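Local coordinates for SusD-like protein BACOVA_02651 (Bacteroides ovatus, PDB 5E75) that binds polysaccharide at the cell surface and probably mediates xyloglucan capture before the glucan is transported into the periplasm for degradation, at residues 385-390 with 408-413. Numbering follows the deposited sequence.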
ATOM      1  N   TYR A 385      -7.254  16.525  15.502  1.00 10.50           N
ATOM      2  CA  TYR A 385      -6.033  16.395  16.284  1.00 11.20           C
ATOM      3  C   TYR A 385      -5.127  15.337  15.679  1.00 10.76           C
ATOM      4  O   TYR A 385      -3.932  15.566  15.510  1.00 10.96           O
ATOM      5  CB  TYR A 385      -6.333  16.056  17.748  1.00 12.06           C
ATOM      6  CG  TYR A 385      -5.130  15.615  18.552  1.00 11.07           C
ATOM      7  CD1 TYR A 385      -4.104  16.497  18.855  1.00 12.26           C
ATOM      8  CD2 TYR A 385      -5.017  14.302  18.986  1.00 13.93           C
ATOM      9  CE1 TYR A 385      -3.011  16.093  19.589  1.00 11.89           C
ATOM     10  CE2 TYR A 385      -3.940  13.886  19.720  1.00 12.86           C
ATOM     11  CZ  TYR A 385      -2.930  14.789  20.020  1.00 13.48           C
ATOM     12  OH  TYR A 385      -1.847  14.371  20.747  1.00 16.03           O
ATOM     13  N   PHE A 386      -5.681  14.180  15.339  1.00 10.67           N
ATOM     14  CA  PHE A 386      -4.843  13.096  14.843  1.00  9.92           C
ATOM     15  C   PHE A 386      -4.357  13.363  13.428  1.00 10.53           C
ATOM     16  O   PHE A 386      -3.235  12.984  13.093  1.00 10.98           O
ATOM     17  CB  PHE A 386      -5.536  11.736  15.022  1.00 10.73           C
ATOM     18  CG  PHE A 386      -5.508  11.246  16.461  1.00  9.95           C
ATOM     19  CD1 PHE A 386      -4.326  10.828  17.023  1.00 10.44           C
ATOM     20  CD2 PHE A 386      -6.649  11.273  17.256  1.00 10.54           C
ATOM     21  CE1 PHE A 386      -4.259  10.418  18.334  1.00 11.10           C
ATOM     22  CE2 PHE A 386      -6.591  10.886  18.574  1.00 12.15           C
ATOM     23  CZ  PHE A 386      -5.396  10.454  19.120  1.00 11.50           C
ATOM     24  N   PHE A 387      -5.148  14.061  12.612  1.00 10.31           N
ATOM     25  CA  PHE A 387      -4.657  14.552  11.332  1.00  9.05           C
ATOM     26  C   PHE A 387      -3.430  15.435  11.576  1.00 10.90           C
ATOM     27  O   PHE A 387      -2.383  15.301  10.915  1.00 10.02           O
ATOM     28  CB  PHE A 387      -5.752  15.348  10.602  1.00 11.22           C
ATOM     29  CG  PHE A 387      -5.299  16.001   9.328  1.00  9.81           C
ATOM     30  CD1 PHE A 387      -4.656  17.235   9.346  1.00 11.52           C
ATOM     31  CD2 PHE A 387      -5.528  15.397   8.104  1.00 11.90           C
ATOM     32  CE1 PHE A 387      -4.238  17.835   8.177  1.00 12.44           C
ATOM     33  CE2 PHE A 387      -5.112  16.009   6.917  1.00 11.66           C
ATOM     34  CZ  PHE A 387      -4.454  17.219   6.968  1.00 12.61           C
ATOM     35  N   ASN A 388      -3.552  16.329  12.551  1.00 10.84           N
ATOM     36  CA  ASN A 388      -2.480  17.270  12.819  1.00 10.60           C
ATOM     37  C   ASN A 388      -1.252  16.648  13.468  1.00 10.71           C
ATOM     38  O   ASN A 388      -0.154  17.214  13.363  1.00 11.29           O
ATOM     39  CB  ASN A 388      -3.011  18.492  13.590  1.00 11.48           C
ATOM     40  CG  ASN A 388      -3.666  19.497  12.669  1.00 12.15           C
ATOM     41  OD1 ASN A 388      -3.250  19.670  11.524  1.00 11.21           O
ATOM     42  ND2 ASN A 388      -4.685  20.171  13.161  1.00 12.61           N
ATOM     43  N   ARG A 389      -1.394  15.472  14.086  1.00 10.63           N
ATOM     44  CA  ARG A 389      -0.235  14.737  14.567  1.00 10.92           C
ATOM     45  C   ARG A 389       0.619  14.273  13.383  1.00 10.13           C
ATOM     46  O   ARG A 389       1.846  14.252  13.472  1.00 10.46           O
ATOM     47  CB  ARG A 389      -0.647  13.528  15.415  1.00 10.70           C
ATOM     48  CG  ARG A 389      -1.096  13.863  16.845  1.00 12.98           C
ATOM     49  CD  ARG A 389       0.084  14.268  17.732  1.00 13.98           C
ATOM     50  NE  ARG A 389       1.019  13.160  17.835  1.00 13.78           N
ATOM     51  CZ  ARG A 389       2.279  13.149  17.396  1.00 13.51           C
ATOM     52  NH1 ARG A 389       2.846  14.229  16.876  1.00 14.68           N
ATOM     53  NH2 ARG A 389       2.998  12.038  17.518  1.00 16.20           N
ATOM     54  N   VAL A 390      -0.035  13.899  12.281  1.00  9.72           N
ATOM     55  CA  VAL A 390       0.699  13.488  11.084  1.00  9.08           C
ATOM     56  C   VAL A 390       1.476  14.691  10.508  1.00  9.52           C
ATOM     57  O   VAL A 390       2.651  14.578  10.121  1.00  9.71           O
ATOM     58  CB  VAL A 390      -0.241  12.846  10.046  1.00  9.53           C
ATOM     59  CG1 VAL A 390       0.527  12.475   8.780  1.00 10.94           C
ATOM     60  CG2 VAL A 390      -0.914  11.602  10.627  1.00 11.21           C
ATOM     61  N   ILE A 408      -6.907  14.032   0.902  1.00  8.36           N
ATOM     62  CA  ILE A 408      -6.354  13.372  -0.275  1.00  8.58           C
ATOM     63  C   ILE A 408      -4.867  13.714  -0.404  1.00  9.00           C
ATOM     64  O   ILE A 408      -4.031  12.835  -0.618  1.00 10.22           O
ATOM     65  CB  ILE A 408      -7.122  13.735  -1.570  1.00  9.52           C
ATOM     66  CG1 ILE A 408      -8.536  13.148  -1.510  1.00  9.28           C
ATOM     67  CG2 ILE A 408      -6.366  13.243  -2.811  1.00  9.72           C
ATOM     68  CD1 ILE A 408      -9.486  13.707  -2.589  1.00 12.43           C
ATOM     69  N   ARG A 409      -4.520  14.994  -0.274  1.00  8.54           N
ATOM     70  CA  ARG A 409      -3.140  15.409  -0.435  1.00  8.61           C
ATOM     71  C   ARG A 409      -2.284  14.825   0.667  1.00  8.64           C
ATOM     72  O   ARG A 409      -1.189  14.348   0.410  1.00  8.96           O
ATOM     73  CB  ARG A 409      -3.037  16.942  -0.428  1.00  8.52           C
ATOM     74  CG  ARG A 409      -1.659  17.485  -0.777  1.00  9.28           C
ATOM     75  CD  ARG A 409      -1.669  19.000  -0.829  1.00  9.54           C
ATOM     76  NE  ARG A 409      -0.424  19.489  -1.391  1.00 10.20           N
ATOM     77  CZ  ARG A 409      -0.173  20.745  -1.739  1.00 10.00           C
ATOM     78  NH1 ARG A 409      -1.086  21.682  -1.575  1.00 12.76           N
ATOM     79  NH2 ARG A 409       0.998  21.047  -2.266  1.00 10.42           N
ATOM     80  N   GLU A 410      -2.792  14.861   1.891  1.00  8.78           N
ATOM     81  CA  GLU A 410      -2.041  14.403   3.044  1.00  8.86           C
ATOM     82  C   GLU A 410      -1.749  12.912   2.939  1.00  9.15           C
ATOM     83  O   GLU A 410      -0.635  12.469   3.236  1.00  8.97           O
ATOM     84  CB  GLU A 410      -2.765  14.717   4.363  1.00  9.13           C
ATOM     85  CG  GLU A 410      -1.822  14.728   5.573  1.00 10.03           C
ATOM     86  CD  GLU A 410      -0.775  15.824   5.495  1.00 11.30           C
ATOM     87  OE1 GLU A 410      -1.038  16.866   4.836  1.00 11.94           O
ATOM     88  OE2 GLU A 410       0.303  15.649   6.097  1.00 11.75           O
ATOM     89  N   ARG A 411      -2.737  12.127   2.506  1.00  8.21           N
ATOM     90  CA  ARG A 411      -2.508  10.701   2.344  1.00  8.19           C
ATOM     91  C   ARG A 411      -1.487  10.427   1.244  1.00  8.37           C
ATOM     92  O   ARG A 411      -0.612   9.573   1.412  1.00  9.07           O
ATOM     93  CB  ARG A 411      -3.818   9.959   2.080  1.00  8.52           C
ATOM     94  CG  ARG A 411      -4.721   9.891   3.296  1.00 13.99           C
ATOM     95  CD  ARG A 411      -5.952   9.034   3.037  1.00 15.25           C
ATOM     96  NE  ARG A 411      -5.591   7.632   2.939  1.00 10.90           N
ATOM     97  CZ  ARG A 411      -5.491   6.792   3.964  1.00 11.23           C
ATOM     98  NH1 ARG A 411      -5.825   7.141   5.192  1.00 10.66           N
ATOM     99  NH2 ARG A 411      -5.104   5.537   3.755  1.00 18.91           N
ATOM    100  N   ARG A 412      -1.574  11.119   0.116  1.00  7.87           N
ATOM    101  CA  ARG A 412      -0.610  10.889  -0.954  1.00  7.75           C
ATOM    102  C   ARG A 412       0.818  11.087  -0.467  1.00  8.26           C
ATOM    103  O   ARG A 412       1.690  10.251  -0.756  1.00  8.70           O
ATOM    104  CB  ARG A 412      -0.898  11.777  -2.172  1.00  9.24           C
ATOM    105  CG  ARG A 412      -2.140  11.372  -2.945  1.00  7.89           C
ATOM    106  CD  ARG A 412      -2.326  12.143  -4.243  1.00  8.50           C
ATOM    107  NE  ARG A 412      -1.273  11.805  -5.199  1.00  9.02           N
ATOM    108  CZ  ARG A 412      -1.008  12.476  -6.321  1.00  9.57           C
ATOM    109  NH1 ARG A 412      -1.710  13.553  -6.675  1.00  9.67           N
ATOM    110  NH2 ARG A 412      -0.000  12.079  -7.089  1.00  9.47           N
ATOM    111  N   VAL A 413       1.077  12.184   0.256  1.00  8.39           N
ATOM    112  CA  VAL A 413       2.424  12.474   0.707  1.00  8.60           C
ATOM    113  C   VAL A 413       2.857  11.608   1.894  1.00  9.32           C
ATOM    114  O   VAL A 413       4.032  11.291   2.019  1.00  9.96           O
ATOM    115  CB  VAL A 413       2.680  13.990   1.018  1.00  8.80           C
ATOM    116  CG1 VAL A 413       2.489  14.864  -0.213  1.00 11.17           C
ATOM    117  CG2 VAL A 413       1.812  14.502   2.108  1.00  9.86           C
TER
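Between segments 385-390 and 408-413, short pieces of helices 382-393 and 404-415, the nearest CA atoms are those of Val390 and Glu410, 8.5 Å apart, a spacing bridged by side chains alone. Three buried residues make the contact, Phe387 and Val390 on one helix and Glu410 on the other, and together they bury a modest 144 Å². Phe387 reaches across with the far end of its ring: CG lies anti to the backbone N (chi1 175°), and this extension carries CE2 to 3.7 Å from Glu410 CB. The neighbouring ring atom CZ sits 3.9 Å from Glu410 CG, so the far end of the ring meets the CB-CG part of the glutamate at an oblique angle. The carboxylate is turned 61° from the ring plane, which rules out a parallel stack of the two flat groups. A bend at chi2 (64°) folds the glutamate chain, and its OE2 passes Val390 CG1 at 4.2 Å, a loose van der Waals approach in which the two side chains run in opposite directions. The buried acid finds its polar partners beyond the two segments: OE2 forms a salt bridge with Arg299, and OE1 pairs with Arg391, the residue that follows Val390 on its helix. Leu365 and Ala368 of helix 360-372 and Ile402 of the loop between the two helices also touch Phe387. With Phe387 cut back to an alanine, a gap would probably open beside CB and CG of Glu410, leaving these methylenes without their aromatic neighbour. The contact thus joins two consecutive helices of the SusD-family region through a glutamate whose methylenes pack against the aromatic ring while two arginines probably offset the cost of burying its charge.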